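Local coordinates for esterase (Pseudomonas putida, PDB 1ZOI), which probably hydrolyses carboxylic esters stereoselectively, a property linked to the synthesis of D-beta-acetylthioisobutyric acid, at residues S2-T5 with Q11-Y14; A22-F27 with L86-A91; D56-G61 with D68-D73; D78-V83 with V104-R109. All blocks are in the same frame, centred on the assembly; numbering follows the deposited sequence.

Contact 1 (S2-T5 with Q11-Y14); sequences SYVT and QIFY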
loop_
_atom_site.group_PDB
_atom_site.type_symbol
_atom_site.label_atom_id
_atom_site.label_comp_id
_atom_site.label_asym_id
_atom_site.label_seq_id
_atom_site.Cartn_x
_atom_site.Cartn_y
_atom_site.Cartn_z
ATOM N N SER A 2 9.218 11.982 -1.069
ATOM C CA SER A 2 10.551 12.266 -1.672
ATOM C C SER A 2 11.554 11.185 -1.287
ATOM O O SER A 2 11.304 10.384 -0.386
ATOM C CB SER A 2 11.057 13.630 -1.202
ATOM O OG SER A 2 10.101 14.643 -1.473
ATOM N N TYR A 3 12.696 11.181 -1.965
ATOM C CA TYR A 3 13.734 10.192 -1.709
ATOM C C TYR A 3 15.136 10.783 -1.709
ATOM O O TYR A 3 15.390 11.807 -2.338
ATOM C CB TYR A 3 13.689 9.111 -2.791
ATOM C CG TYR A 3 12.575 8.105 -2.652
ATOM C CD1 TYR A 3 12.709 7.005 -1.807
ATOM C CD2 TYR A 3 11.395 8.237 -3.385
ATOM C CE1 TYR A 3 11.698 6.056 -1.696
ATOM C CE2 TYR A 3 10.372 7.291 -3.278
ATOM C CZ TYR A 3 10.537 6.204 -2.430
ATOM O OH TYR A 3 9.545 5.259 -2.321
ATOM N N VAL A 4 16.037 10.125 -0.994
ATOM C CA VAL A 4 17.437 10.514 -0.975
ATOM C C VAL A 4 18.201 9.209 -1.159
ATOM O O VAL A 4 17.782 8.164 -0.665
ATOM C CB VAL A 4 17.866 11.194 0.354
ATOM C CG1 VAL A 4 17.633 10.271 1.535
ATOM C CG2 VAL A 4 19.338 11.587 0.274
ATOM N N THR A 5 19.300 9.258 -1.902
ATOM C CA THR A 5 20.110 8.069 -2.116
ATOM C C THR A 5 21.273 8.113 -1.138
ATOM O O THR A 5 21.993 9.111 -1.062
ATOM C CB THR A 5 20.667 8.014 -3.554
ATOM O OG1 THR A 5 19.581 7.991 -4.487
ATOM C CG2 THR A 5 21.522 6.768 -3.746
ATOM N N GLN A 11 17.598 3.734 -1.283
ATOM C CA GLN A 11 16.643 4.820 -1.481
ATOM C C GLN A 11 15.860 4.969 -0.186
ATOM O O GLN A 11 15.154 4.044 0.227
ATOM C CB GLN A 11 15.666 4.505 -2.616
ATOM C CG GLN A 11 16.280 4.488 -4.005
ATOM C CD GLN A 11 16.883 5.824 -4.389
ATOM O OE1 GLN A 11 18.100 6.000 -4.358
ATOM N NE2 GLN A 11 16.028 6.780 -4.742
ATOM N N ILE A 12 15.996 6.126 0.453
ATOM C CA ILE A 12 15.301 6.402 1.705
ATOM C C ILE A 12 14.163 7.369 1.433
ATOM O O ILE A 12 14.388 8.492 0.979
ATOM C CB ILE A 12 16.242 7.048 2.746
ATOM C CG1 ILE A 12 17.352 6.064 3.141
ATOM C CG2 ILE A 12 15.435 7.513 3.965
ATOM C CD1 ILE A 12 16.877 4.833 3.885
ATOM N N PHE A 13 12.942 6.926 1.715
ATOM C CA PHE A 13 11.765 7.755 1.514
ATOM C C PHE A 13 11.590 8.666 2.715
ATOM O O PHE A 13 11.874 8.269 3.839
ATOM C CB PHE A 13 10.517 6.877 1.389
ATOM C CG PHE A 13 9.235 7.658 1.371
ATOM C CD1 PHE A 13 8.722 8.142 0.176
ATOM C CD2 PHE A 13 8.575 7.962 2.559
ATOM C CE1 PHE A 13 7.569 8.922 0.157
ATOM C CE2 PHE A 13 7.422 8.744 2.558
ATOM C CZ PHE A 13 6.917 9.227 1.349
ATOM N N TYR A 14 11.125 9.888 2.486
ATOM C CA TYR A 14 10.885 10.791 3.603
ATOM C C TYR A 14 9.783 11.788 3.302
ATOM O O TYR A 14 9.430 12.021 2.141
ATOM C CB TYR A 14 12.152 11.563 3.999
ATOM C CG TYR A 14 12.663 12.514 2.938
ATOM C CD1 TYR A 14 13.587 12.091 1.987
ATOM C CD2 TYR A 14 12.196 13.831 2.865
ATOM C CE1 TYR A 14 14.038 12.946 0.989
ATOM C CE2 TYR A 14 12.640 14.698 1.863
ATOM C CZ TYR A 14 13.563 14.242 0.930
ATOM O OH TYR A 14 14.015 15.077 -0.064
HETATM O O HOH W 1 7.032 12.665 1.128
#
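Tyr14 O is gripped twice: the backbone N of Ser2 reaches it at 3.2 Å, and a water hydrogen bonds to Tyr14 O at 2.7 Å while making a weak bond to Ser2 N. The return bond, Tyr14 N to Ser2 O, measures 2.9 Å. Two residues on, Val4 and Ile12 form the next hydrogen-bonded pair, with Ile12 N 2.9 Å from Val4 O.

The side chains alternate between the two faces. On one, Tyr3 and Phe13 make a T-shaped pair, ring planes at 74°, with the Phe13 edge directed at the Tyr3 face. Tyr3 CE1 comes within 3.4 Å of Phe13 CB, while its hydroxyl continues to Arg62 O, so a tyrosine serves here both as packing surface and as polar anchor. Thr5 OG1 and Gln11 OE1 meet on this face too, through a hydrogen bond modelled so short that its length is doubtful. On the other, branched Val4 and Ile12 lie side by side, CG1 of Val4 3.7 Å from CB of Ile12, and both bear on Val82 of helix 72-86. With CG of Tyr14 set between its backbone N and carbonyl carbon (chi1 65°), the ring is brought back beside Ser2, the first residue modelled, whose CB lies over its face, 3.8 Å from the ring centroid, as a CH-pi contact. Together these strands are an antiparallel beta hairpin, placed at the outer border of the mixed central sheet of the alpha/beta hydrolase fold.

Contact 2 (A22-F27 with L86-A91); sequences APVIHF and LGIQGA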
loop_
_atom_site.group_PDB
_atom_site.type_symbol
_atom_site.label_atom_id
_atom_site.label_comp_id
_atom_site.label_asym_id
_atom_site.label_seq_id
_atom_site.Cartn_x
_atom_site.Cartn_y
_atom_site.Cartn_z
ATOM N N ALA A 22 11.085 27.278 8.662
ATOM C CA ALA A 22 10.585 27.084 10.018
ATOM C C ALA A 22 11.452 26.113 10.818
ATOM O O ALA A 22 12.156 25.282 10.241
ATOM C CB ALA A 22 9.144 26.580 9.967
ATOM N N PRO A 23 11.424 26.218 12.159
ATOM C CA PRO A 23 12.207 25.340 13.041
ATOM C C PRO A 23 11.833 23.880 12.777
ATOM O O PRO A 23 10.655 23.539 12.720
ATOM C CB PRO A 23 11.818 25.817 14.440
ATOM C CG PRO A 23 10.448 26.394 14.247
ATOM C CD PRO A 23 10.592 27.140 12.950
ATOM N N VAL A 24 12.847 23.028 12.645
ATOM C CA VAL A 24 12.656 21.617 12.309
ATOM C C VAL A 24 12.614 20.572 13.423
ATOM O O VAL A 24 13.378 20.623 14.389
ATOM C CB VAL A 24 13.757 21.165 11.312
ATOM C CG1 VAL A 24 13.506 19.729 10.849
ATOM C CG2 VAL A 24 13.806 22.108 10.126
ATOM N N ILE A 25 11.703 19.615 13.264
ATOM C CA ILE A 25 11.597 18.488 14.180
ATOM C C ILE A 25 11.625 17.263 13.272
ATOM O O ILE A 25 10.775 17.123 12.394
ATOM C CB ILE A 25 10.286 18.474 14.975
ATOM C CG1 ILE A 25 10.149 19.758 15.794
ATOM C CG2 ILE A 25 10.288 17.279 15.928
ATOM C CD1 ILE A 25 8.808 19.882 16.488
ATOM N N HIS A 26 12.613 16.397 13.487
ATOM C CA HIS A 26 12.813 15.180 12.699
ATOM C C HIS A 26 12.312 14.006 13.541
ATOM O O HIS A 26 12.805 13.780 14.643
ATOM C CB HIS A 26 14.314 15.028 12.413
ATOM C CG HIS A 26 14.652 14.025 11.352
ATOM N ND1 HIS A 26 13.862 12.932 11.064
ATOM C CD2 HIS A 26 15.737 13.925 10.546
ATOM C CE1 HIS A 26 14.447 12.201 10.129
ATOM N NE2 HIS A 26 15.585 12.781 9.799
ATOM N N PHE A 27 11.334 13.266 13.017
ATOM C CA PHE A 27 10.753 12.125 13.722
ATOM C C PHE A 27 11.278 10.787 13.193
ATOM O O PHE A 27 11.350 10.580 11.979
ATOM C CB PHE A 27 9.229 12.169 13.587
ATOM C CG PHE A 27 8.586 13.319 14.320
ATOM C CD1 PHE A 27 8.177 13.173 15.640
ATOM C CD2 PHE A 27 8.378 14.539 13.684
ATOM C CE1 PHE A 27 7.564 14.226 16.326
ATOM C CE2 PHE A 27 7.768 15.603 14.354
ATOM C CZ PHE A 27 7.357 15.448 15.681
ATOM N N LEU A 86 18.489 17.586 3.036
ATOM C CA LEU A 86 17.558 18.673 3.329
ATOM C C LEU A 86 18.164 19.896 4.014
ATOM O O LEU A 86 17.497 20.922 4.147
ATOM C CB LEU A 86 16.410 18.152 4.193
ATOM C CG LEU A 86 15.537 17.079 3.553
ATOM C CD1 LEU A 86 14.512 16.597 4.572
ATOM C CD2 LEU A 86 14.852 17.641 2.307
ATOM N N GLY A 87 19.414 19.788 4.451
ATOM C CA GLY A 87 20.053 20.906 5.123
ATOM C C GLY A 87 19.381 21.235 6.444
ATOM O O GLY A 87 19.277 22.402 6.825
ATOM N N ILE A 88 18.934 20.203 7.156
ATOM C CA ILE A 88 18.257 20.406 8.433
ATOM C C ILE A 88 19.128 20.115 9.654
ATOM O O ILE A 88 18.677 19.520 10.631
ATOM C CB ILE A 88 16.978 19.554 8.526
ATOM C CG1 ILE A 88 17.318 18.074 8.334
ATOM C CG2 ILE A 88 15.977 20.019 7.487
ATOM C CD1 ILE A 88 16.139 17.156 8.562
ATOM N N GLN A 89 20.385 20.534 9.592
ATOM C CA GLN A 89 21.283 20.339 10.716
ATOM C C GLN A 89 20.780 21.188 11.887
ATOM O O GLN A 89 20.163 22.236 11.684
ATOM C CB GLN A 89 22.704 20.775 10.347
ATOM C CG GLN A 89 23.391 19.901 9.310
ATOM C CD GLN A 89 22.984 20.214 7.875
ATOM O OE1 GLN A 89 22.218 21.144 7.614
ATOM N NE2 GLN A 89 23.508 19.437 6.934
ATOM N N GLY A 90 21.028 20.728 13.108
ATOM C CA GLY A 90 20.610 21.482 14.277
ATOM C C GLY A 90 19.143 21.368 14.641
ATOM O O GLY A 90 18.634 22.148 15.444
ATOM N N ALA A 91 18.457 20.395 14.060
ATOM C CA ALA A 91 17.042 20.199 14.344
ATOM C C ALA A 91 16.837 19.418 15.633
ATOM O O ALA A 91 17.786 18.893 16.222
ATOM C CB ALA A 91 16.381 19.453 13.187
#
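Ile88 meets strand residues Val24 and His26 one atom after another. Its CB lies 4.2 Å from Val24 CG1, and its CG2 branch comes to 4.0 Å from Val24 CG2, the two side chains crossing at about a right angle. The longer branch starts in the crowded position between backbone N and carbonyl carbon (chi1 57°) and then runs out extended, which carries CD1 to the imidazole of His26, 3.8 Å from its CD2. A branched, wholly apolar residue suits this spot because its two arms serve two different partners. Ala91 fills in beside it: its CB is 3.7 Å from Val24 CB and 3.4 Å from Val24 O, a close approach that its small methyl makes possible.

No hydrogen bond joins the two segments; the contact is apolar packing. Two glycines with positive phi mark the turns of the loop. Gly87 is the C-prime residue of the Schellman motif that ends helix 72-86, and Gly90 lies in the type II turn from Ile88 to Ala91. From there the chain enters strand 92-96, where Val92 pairs with the backbone of Val24 and His26. Ile88 is thus wedged where helix 72-86, through Val83, meets strand 24-28 and Arg51 of strand 51-55.

Contact 3 (D56-G61 with D68-D73); sequences DRRGHG and DGHDMD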
loop_
_atom_site.group_PDB
_atom_site.type_symbol
_atom_site.label_atom_id
_atom_site.label_comp_id
_atom_site.label_asym_id
_atom_site.label_seq_id
_atom_site.Cartn_x
_atom_site.Cartn_y
_atom_site.Cartn_z
ATOM N N ASP A 56 11.397 6.904 6.300
ATOM C CA ASP A 56 11.190 5.472 6.481
ATOM C C ASP A 56 12.566 4.811 6.600
ATOM O O ASP A 56 13.424 4.997 5.738
ATOM C CB ASP A 56 10.481 4.853 5.268
ATOM C CG ASP A 56 9.038 5.301 5.111
ATOM O OD1 ASP A 56 8.469 5.947 6.022
ATOM O OD2 ASP A 56 8.462 4.976 4.052
ATOM N N ARG A 57 12.772 4.039 7.661
ATOM C CA ARG A 57 14.032 3.325 7.871
ATOM C C ARG A 57 14.281 2.397 6.675
ATOM O O ARG A 57 13.339 1.962 6.014
ATOM C CB ARG A 57 13.933 2.512 9.170
ATOM C CG ARG A 57 15.184 1.736 9.597
ATOM C CD ARG A 57 15.116 1.429 11.101
ATOM N NE ARG A 57 14.969 2.675 11.851
ATOM C CZ ARG A 57 13.928 2.981 12.622
ATOM N NH1 ARG A 57 12.926 2.123 12.776
ATOM N NH2 ARG A 57 13.863 4.173 13.201
ATOM N N ARG A 58 15.545 2.090 6.393
ATOM C CA ARG A 58 15.843 1.213 5.267
ATOM C C ARG A 58 15.064 -0.095 5.379
ATOM O O ARG A 58 14.967 -0.684 6.460
ATOM C CB ARG A 58 17.351 0.923 5.179
ATOM C CG ARG A 58 17.950 0.164 6.350
ATOM C CD ARG A 58 19.334 -0.356 5.973
ATOM N NE ARG A 58 20.223 0.731 5.577
ATOM C CZ ARG A 58 21.295 0.589 4.800
ATOM N NH1 ARG A 58 21.632 -0.603 4.314
ATOM N NH2 ARG A 58 22.038 1.651 4.508
ATOM N N GLY A 59 14.491 -0.535 4.261
ATOM C CA GLY A 59 13.731 -1.773 4.265
ATOM C C GLY A 59 12.378 -1.651 4.939
ATOM O O GLY A 59 11.697 -2.656 5.156
ATOM N N HIS A 60 11.995 -0.426 5.287
ATOM C CA HIS A 60 10.707 -0.168 5.927
ATOM C C HIS A 60 9.862 0.736 5.047
ATOM O O HIS A 60 10.390 1.556 4.296
ATOM C CB HIS A 60 10.887 0.538 7.277
ATOM C CG HIS A 60 11.476 -0.328 8.349
ATOM N ND1 HIS A 60 12.760 -0.820 8.288
ATOM C CD2 HIS A 60 10.965 -0.752 9.531
ATOM C CE1 HIS A 60 13.017 -1.509 9.386
ATOM N NE2 HIS A 60 11.944 -1.483 10.157
ATOM N N GLY A 61 8.545 0.593 5.160
ATOM C CA GLY A 61 7.632 1.432 4.410
ATOM C C GLY A 61 7.905 1.538 2.927
ATOM O O GLY A 61 7.782 0.550 2.198
ATOM N N ASP A 68 20.811 -6.051 3.227
ATOM C CA ASP A 68 21.774 -5.971 4.315
ATOM C C ASP A 68 21.905 -4.599 4.965
ATOM O O ASP A 68 21.169 -3.662 4.641
ATOM C CB ASP A 68 23.147 -6.456 3.831
ATOM C CG ASP A 68 23.674 -5.657 2.653
ATOM O OD1 ASP A 68 23.011 -4.690 2.224
ATOM O OD2 ASP A 68 24.768 -6.000 2.152
ATOM N N GLY A 69 22.840 -4.499 5.905
ATOM C CA GLY A 69 23.065 -3.247 6.604
ATOM C C GLY A 69 21.974 -2.922 7.605
ATOM O O GLY A 69 21.759 -1.761 7.942
ATOM N N HIS A 70 21.278 -3.944 8.087
ATOM C CA HIS A 70 20.213 -3.708 9.048
ATOM C C HIS A 70 20.729 -3.695 10.474
ATOM O O HIS A 70 20.540 -4.641 11.240
ATOM C CB HIS A 70 19.107 -4.737 8.846
ATOM C CG HIS A 70 18.445 -4.612 7.513
ATOM N ND1 HIS A 70 17.718 -3.497 7.155
ATOM C CD2 HIS A 70 18.489 -5.402 6.414
ATOM C CE1 HIS A 70 17.349 -3.603 5.891
ATOM N NE2 HIS A 70 17.806 -4.748 5.418
ATOM N N ASP A 71 21.399 -2.597 10.804
ATOM C CA ASP A 71 21.974 -2.383 12.120
ATOM C C ASP A 71 21.929 -0.898 12.440
ATOM O O ASP A 71 21.716 -0.065 11.559
ATOM C CB ASP A 71 23.416 -2.909 12.188
ATOM C CG ASP A 71 24.304 -2.345 11.097
ATOM O OD1 ASP A 71 24.440 -1.109 11.006
ATOM O OD2 ASP A 71 24.876 -3.150 10.331
ATOM N N MET A 72 22.133 -0.570 13.708
ATOM C CA MET A 72 22.070 0.808 14.158
ATOM C C MET A 72 23.035 1.777 13.465
ATOM O O MET A 72 22.667 2.922 13.204
ATOM C CB MET A 72 22.264 0.849 15.678
ATOM C CG MET A 72 21.454 1.923 16.394
ATOM S SD MET A 72 19.641 1.728 16.276
ATOM C CE MET A 72 19.325 2.724 14.895
ATOM N N ASP A 73 24.255 1.338 13.161
ATOM C CA ASP A 73 25.211 2.222 12.493
ATOM C C ASP A 73 24.694 2.666 11.126
ATOM O O ASP A 73 24.803 3.838 10.762
ATOM C CB ASP A 73 26.574 1.541 12.324
ATOM C CG ASP A 73 27.329 1.403 13.630
ATOM O OD1 ASP A 73 27.057 2.183 14.566
ATOM O OD2 ASP A 73 28.214 0.521 13.716
#
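Arg58 and His70 cross obliquely, the guanidinium plane turned 80° from the imidazole, in the loops that lead from strand 51-55 to helix 72-86 of the alpha/beta hydrolase fold. Arg58 sits in a type II beta turn from Arg57 to His60, with Gly59 at the position where positive phi is favoured. Toward His70 it is the aliphatic part of Arg58 that touches: CG and CD pass along the ring, CD 3.7 Å from His70 ND1 and 3.4 Å from Gly69 O. A bend at chi3 (58°) then turns the head group so that NH1 donates to Asp68 O at 3.1 Å, the acceptor near the guanidinium plane. Gly69, lacking a side chain, lets NH1 come within 3.8 Å of its CA.

Arginine suits a site where three nitrogens find separate partners, for NE forms a salt bridge with Asp78 and NH2 another with Asp8. This buried charge is therefore probably well compensated. The His70 ring is itself fixed by a hydrogen bond from NE2 to Val66 O. Within the turn, His60 bends back so that ND1 donates to Arg58 O at 2.9 Å; that oxygen lies in the imidazole plane, although the donor stands well above the carbonyl plane.

Contact 4 (D78-V83 with V104-R109); sequences DVAAVV and VRYMAR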
loop_
_atom_site.group_PDB
_atom_site.type_symbol
_atom_site.label_atom_id
_atom_site.label_comp_id
_atom_site.label_asym_id
_atom_site.label_seq_id
_atom_site.Cartn_x
_atom_site.Cartn_y
_atom_site.Cartn_z
ATOM N N ASP A 78 22.010 6.543 7.547
ATOM C CA ASP A 78 20.906 6.883 6.661
ATOM C C ASP A 78 20.290 8.198 7.137
ATOM O O ASP A 78 19.878 9.028 6.332
ATOM C CB ASP A 78 19.854 5.771 6.642
ATOM C CG ASP A 78 20.362 4.496 5.982
ATOM O OD1 ASP A 78 21.372 4.558 5.244
ATOM O OD2 ASP A 78 19.744 3.431 6.192
ATOM N N VAL A 79 20.231 8.388 8.454
ATOM C CA VAL A 79 19.688 9.625 9.004
ATOM C C VAL A 79 20.573 10.769 8.505
ATOM O O VAL A 79 20.083 11.812 8.069
ATOM C CB VAL A 79 19.704 9.618 10.552
ATOM C CG1 VAL A 79 19.275 10.984 11.084
ATOM C CG2 VAL A 79 18.758 8.545 11.081
ATOM N N ALA A 80 21.882 10.556 8.561
ATOM C CA ALA A 80 22.832 11.563 8.112
ATOM C C ALA A 80 22.578 11.961 6.663
ATOM O O ALA A 80 22.673 13.135 6.315
ATOM C CB ALA A 80 24.265 11.046 8.276
ATOM N N ALA A 81 22.248 10.990 5.815
ATOM C CA ALA A 81 21.986 11.291 4.409
ATOM C C ALA A 81 20.748 12.177 4.260
ATOM O O ALA A 81 20.716 13.102 3.438
ATOM C CB ALA A 81 21.811 9.993 3.619
ATOM N N VAL A 82 19.725 11.896 5.064
ATOM C CA VAL A 82 18.498 12.676 5.018
ATOM C C VAL A 82 18.773 14.108 5.469
ATOM O O VAL A 82 18.379 15.070 4.804
ATOM C CB VAL A 82 17.406 12.049 5.923
ATOM C CG1 VAL A 82 16.203 12.979 6.020
ATOM C CG2 VAL A 82 16.969 10.706 5.342
ATOM N N VAL A 83 19.465 14.243 6.592
ATOM C CA VAL A 83 19.795 15.556 7.135
ATOM C C VAL A 83 20.607 16.411 6.157
ATOM O O VAL A 83 20.305 17.589 5.963
ATOM C CB VAL A 83 20.578 15.420 8.459
ATOM C CG1 VAL A 83 21.049 16.787 8.930
ATOM C CG2 VAL A 83 19.697 14.780 9.518
ATOM N N VAL A 104 19.749 8.243 19.177
ATOM C CA VAL A 104 20.935 8.226 20.029
ATOM C C VAL A 104 22.199 7.823 19.266
ATOM O O VAL A 104 23.258 8.424 19.453
ATOM C CB VAL A 104 20.715 7.280 21.236
ATOM C CG1 VAL A 104 21.995 7.094 22.013
ATOM C CG2 VAL A 104 19.645 7.866 22.151
ATOM N N ARG A 105 22.101 6.815 18.402
ATOM C CA ARG A 105 23.270 6.387 17.636
ATOM C C ARG A 105 23.655 7.484 16.641
ATOM O O ARG A 105 24.836 7.716 16.387
ATOM C CB ARG A 105 22.982 5.061 16.912
ATOM C CG ARG A 105 24.141 4.498 16.069
ATOM C CD ARG A 105 25.457 4.384 16.845
ATOM N NE ARG A 105 25.346 3.617 18.084
ATOM C CZ ARG A 105 25.453 2.294 18.183
ATOM N NH1 ARG A 105 25.680 1.546 17.108
ATOM N NH2 ARG A 105 25.333 1.714 19.371
ATOM N N TYR A 106 22.659 8.174 16.093
ATOM C CA TYR A 106 22.927 9.254 15.149
ATOM C C TYR A 106 23.707 10.381 15.815
ATOM O O TYR A 106 24.710 10.860 15.280
ATOM C CB TYR A 106 21.626 9.833 14.595
ATOM C CG TYR A 106 21.854 11.058 13.740
ATOM C CD1 TYR A 106 22.517 10.960 12.516
ATOM C CD2 TYR A 106 21.441 12.319 14.168
ATOM C CE1 TYR A 106 22.766 12.084 11.741
ATOM C CE2 TYR A 106 21.685 13.457 13.399
ATOM C CZ TYR A 106 22.349 13.332 12.187
ATOM O OH TYR A 106 22.594 14.444 11.411
ATOM N N MET A 107 23.224 10.811 16.975
ATOM C CA MET A 107 23.851 11.897 17.723
ATOM C C MET A 107 25.248 11.534 18.185
ATOM O O MET A 107 26.055 12.413 18.502
ATOM C CB MET A 107 22.993 12.263 18.933
ATOM C CG MET A 107 21.597 12.743 18.562
ATOM S SD MET A 107 20.557 13.109 19.974
ATOM C CE MET A 107 20.367 11.508 20.687
ATOM N N ALA A 108 25.528 10.235 18.222
ATOM C CA ALA A 108 26.828 9.750 18.650
ATOM C C ALA A 108 27.841 9.643 17.506
ATOM O O ALA A 108 28.964 10.126 17.635
ATOM C CB ALA A 108 26.669 8.403 19.348
ATOM N N ARG A 109 27.481 9.020 16.385
ATOM C CA ARG A 109 28.466 8.927 15.309
ATOM C C ARG A 109 28.462 10.087 14.320
ATOM O O ARG A 109 29.305 10.146 13.425
ATOM C CB ARG A 109 28.386 7.576 14.571
ATOM C CG ARG A 109 27.050 7.154 14.016
ATOM C CD ARG A 109 27.113 5.679 13.575
ATOM N NE ARG A 109 27.724 5.474 12.258
ATOM C CZ ARG A 109 28.678 4.581 11.995
ATOM N NH1 ARG A 109 29.156 3.802 12.957
ATOM N NH2 ARG A 109 29.141 4.447 10.757
#
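A chi1 of 173° puts Tyr106 CG opposite its own N and directs the ring toward helix 72-86; Val79 CG1, in the same setting, comes to lie over the ring face. These are two helices of the alpha/beta hydrolase fold, packed against each other beside the central sheet; the axes of the two short segments cross at -74° and come no nearer than 10.3 Å, a distance that the Tyr106 ring spans.

Val79 CG1 sits over the centre of the aromatic face in a CH-pi contact, 3.6 Å from the centroid and only 14° off the ring normal. Its closest ring atom is CD1 of Tyr106, at 3.5 Å. Where the valine offers a branched methyl to the flat face, Ala80 gives little bulk: its CB lies at the edge of the ring, near the plane and 3.9 Å from Tyr106 CE1, and the small methyl lets the ring also approach the helix backbone, CE1 lying 3.6 Å from Ala80 N. One turn further along, Val83 takes the hydroxyl end of the ring, its CG2 4.0 Å from Tyr106 CZ. All of this is apolar packing, and no hydrogen bond passes between 78-83 and 104-109; salt bridges from Arg105 and Arg109 to Asp73, and from Arg109 to Asp77, join the same two helices nearby.

Tyrosine fits because its ring is long enough to reach from one helix to the other and its polar end still has a partner in the buried surroundings. His93 and His110 also meet the ring. The phenol OH is hydrogen-bonded to Asp113 OD1, while Val83 CG2 packs 3.5 Å from Tyr106 OH.

Contacts 2, 3 and 4 are buried, whereas contact 1, at the sheet border, is partly exposed and is the one held mainly by backbone hydrogen bonds. Helix 72-86 ties them together: contact 4 uses its middle, contact 3 leads into its start, contact 2 follows its end, and contact 1 packs on the same helix. Contacts 2 and 4 are apolar and continuous, with Val82 against His26 and Ile88 N probably bonded to Val83 O. Contact 3 is polar instead, and salt bridges, among them Asp73 to Arg105, join it to contact 4. It meets contact 1 where Phe13 O probably accepts from Asp56 N.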